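Local coordinates for cell cycle serine/threonine-protein kinase CDC5/MSD2 (Saccharomyces cerevisiae, PDB 6MF4), which phosphorylates serine and threonine residues of proteins such as Scc1 and Net1 and is required for the cell cycle, acting in mitotic exit, with its polo-box domain recognising substrates, at residues A[135-140]-A[193-197]. Coordinates in Å, arbitrary orientation, origin at the centre of the assembly. Numbering follows the deposited sequence.
Sequences DAEEFW and YHKDD. With ZN (zinc ion), chain C.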
loop_
_atom_site.group_PDB
_atom_site.type_symbol
_atom_site.label_atom_id
_atom_site.label_comp_id
_atom_site.label_asym_id
_atom_site.label_seq_id
_atom_site.Cartn_x
_atom_site.Cartn_y
_atom_site.Cartn_z
ATOM N N ASP A 135 13.145 -11.780 8.556
ATOM C CA ASP A 135 14.201 -12.468 9.293
ATOM C C ASP A 135 13.676 -13.711 10.014
ATOM O O ASP A 135 14.455 -14.511 10.533
ATOM C CB ASP A 135 14.877 -11.516 10.287
ATOM C CG ASP A 135 13.903 -10.878 11.268
ATOM O OD1 ASP A 135 12.852 -11.473 11.578
ATOM O OD2 ASP A 135 14.217 -9.776 11.763
ATOM N N ALA A 136 12.357 -13.873 10.031
ATOM C CA ALA A 136 11.716 -15.013 10.681
ATOM C C ALA A 136 12.052 -15.098 12.168
ATOM O O ALA A 136 12.076 -16.190 12.736
ATOM C CB ALA A 136 12.113 -16.317 9.982
ATOM N N GLU A 137 12.305 -13.952 12.795
ATOM C CA GLU A 137 12.539 -13.912 14.243
ATOM C C GLU A 137 11.735 -12.816 14.944
ATOM O O GLU A 137 11.380 -12.966 16.113
ATOM C CB GLU A 137 14.037 -13.726 14.541
ATOM C CG GLU A 137 14.387 -13.345 15.997
ATOM C CD GLU A 137 13.850 -14.313 17.051
ATOM O OE1 GLU A 137 14.048 -14.038 18.256
ATOM O OE2 GLU A 137 13.235 -15.341 16.695
ATOM N N GLU A 138 11.451 -11.722 14.242
ATOM C CA GLU A 138 10.709 -10.612 14.839
ATOM C C GLU A 138 9.352 -10.417 14.173
ATOM O O GLU A 138 9.190 -10.696 12.984
ATOM C CB GLU A 138 11.510 -9.311 14.741
ATOM C CG GLU A 138 12.905 -9.384 15.345
ATOM C CD GLU A 138 13.417 -8.029 15.790
ATOM O OE1 GLU A 138 13.116 -7.023 15.113
ATOM O OE2 GLU A 138 14.120 -7.966 16.821
ATOM N N PHE A 139 8.379 -9.934 14.941
ATOM C CA PHE A 139 7.107 -9.522 14.359
ATOM C C PHE A 139 6.500 -8.363 15.135
ATOM O O PHE A 139 6.827 -8.134 16.302
ATOM C CB PHE A 139 6.122 -10.704 14.281
ATOM C CG PHE A 139 5.564 -11.148 15.609
ATOM C CD1 PHE A 139 6.220 -12.104 16.369
ATOM C CD2 PHE A 139 4.362 -10.640 16.077
ATOM C CE1 PHE A 139 5.695 -12.533 17.580
ATOM C CE2 PHE A 139 3.834 -11.062 17.287
ATOM C CZ PHE A 139 4.509 -12.004 18.044
ATOM N N TRP A 140 5.640 -7.619 14.444
ATOM C CA TRP A 140 4.807 -6.587 15.043
ATOM C C TRP A 140 3.381 -7.084 15.194
ATOM O O TRP A 140 2.838 -7.683 14.270
ATOM C CB TRP A 140 4.773 -5.321 14.185
ATOM C CG TRP A 140 6.058 -4.603 14.026
ATOM C CD1 TRP A 140 6.900 -4.656 12.954
ATOM C CD2 TRP A 140 6.649 -3.692 14.957
ATOM N NE1 TRP A 140 7.980 -3.836 13.160
ATOM C CE2 TRP A 140 7.854 -3.234 14.384
ATOM C CE3 TRP A 140 6.279 -3.217 16.219
ATOM C CZ2 TRP A 140 8.690 -2.327 15.030
ATOM C CZ3 TRP A 140 7.111 -2.311 16.859
ATOM C CH2 TRP A 140 8.302 -1.875 16.263
ATOM N N TYR A 193 16.671 -0.745 12.218
ATOM C CA TYR A 193 16.141 -1.977 11.645
ATOM C C TYR A 193 14.663 -1.867 11.275
ATOM O O TYR A 193 14.157 -2.690 10.510
ATOM C CB TYR A 193 16.346 -3.124 12.639
ATOM C CG TYR A 193 16.265 -4.524 12.067
ATOM C CD1 TYR A 193 17.204 -4.980 11.145
ATOM C CD2 TYR A 193 15.280 -5.411 12.485
ATOM C CE1 TYR A 193 17.145 -6.267 10.638
ATOM C CE2 TYR A 193 15.217 -6.704 11.987
ATOM C CZ TYR A 193 16.152 -7.126 11.068
ATOM O OH TYR A 193 16.085 -8.402 10.563
ATOM N N HIS A 194 13.986 -0.842 11.796
ATOM C CA HIS A 194 12.530 -0.738 11.681
ATOM C C HIS A 194 12.026 0.555 11.048
ATOM O O HIS A 194 10.826 0.705 10.826
ATOM C CB HIS A 194 11.892 -0.875 13.063
ATOM C CG HIS A 194 12.038 -2.241 13.652
ATOM N ND1 HIS A 194 11.543 -3.367 13.038
ATOM C CD2 HIS A 194 12.632 -2.658 14.795
ATOM C CE1 HIS A 194 11.823 -4.427 13.779
ATOM N NE2 HIS A 194 12.484 -4.022 14.847
ATOM N N LYS A 195 12.923 1.485 10.746
ATOM C CA LYS A 195 12.484 2.835 10.407
ATOM C C LYS A 195 11.726 2.883 9.081
ATOM O O LYS A 195 10.941 3.803 8.854
ATOM C CB LYS A 195 13.676 3.792 10.379
ATOM C CG LYS A 195 14.546 3.714 9.147
ATOM C CD LYS A 195 15.765 4.594 9.338
ATOM C CE LYS A 195 16.619 4.673 8.094
ATOM N NZ LYS A 195 17.918 5.344 8.388
ATOM N N ASP A 196 11.932 1.883 8.228
ATOM C CA ASP A 196 11.239 1.805 6.942
ATOM C C ASP A 196 10.132 0.751 6.952
ATOM O O ASP A 196 9.628 0.368 5.897
ATOM C CB ASP A 196 12.232 1.500 5.815
ATOM C CG ASP A 196 13.131 2.682 5.488
ATOM O OD1 ASP A 196 12.640 3.831 5.501
ATOM O OD2 ASP A 196 14.329 2.461 5.211
ATOM N N ASP A 197 9.747 0.291 8.137
ATOM C CA ASP A 197 8.725 -0.746 8.242
ATOM C C ASP A 197 7.374 -0.209 7.783
ATOM O O ASP A 197 7.034 0.943 8.034
ATOM C CB ASP A 197 8.626 -1.280 9.674
ATOM C CG ASP A 197 9.767 -2.225 10.032
ATOM O OD1 ASP A 197 10.737 -2.321 9.248
ATOM O OD2 ASP A 197 9.694 -2.867 11.103
HETATM ZN ZN ZN C . 13.253 -5.343 16.145
#
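A zinc ion joins the two segments, bound by OE1 of E138 and NE2 of H194, each 2.0 Å from ZN, and by H154 of the neighbouring strand 149-156. E138 and W140, alternate residues at the start of strand 138-145, both have chi1 near -60° (m) and point the same way, toward 193-197, while F139 between them turns to the other side of the sheet. With H194 also in m, its imidazole lies with NE2 at the metal and ND1 directed back to its own loop, where it donates to OD2 of D197 (2.7 Å). A type I turn from H194 to D197, closed by the backbone bond from N of D197 to O of H194 (2.9 Å), brings the two side chains together. The same OD2 of D197 accepts a hydrogen bond from NE1 of W140 (2.8 Å), so one carboxylate oxygen orients both rings; the indole edge meets the imidazole face in a T-shaped pair, centroids 4.9 Å apart and planes at 73°. The arrangement ties the six-stranded antiparallel sheet of polo box 1 to the linker that runs on to strand 200-205 of polo box 2, the zinc fastening the linker alongside the first box. Y193 reaches past the metal site, and its OH donates to OD2 of D135 at 2.6 Å. The other oxygen of that carboxylate, OD1, is held by the backbone: chi1 of D135 is p, which lets OD1 accept hydrogen bonds from N of E137 (2.8 Å) in an Asx turn and from N of E138 (3.0 Å) as the chain enters the strand.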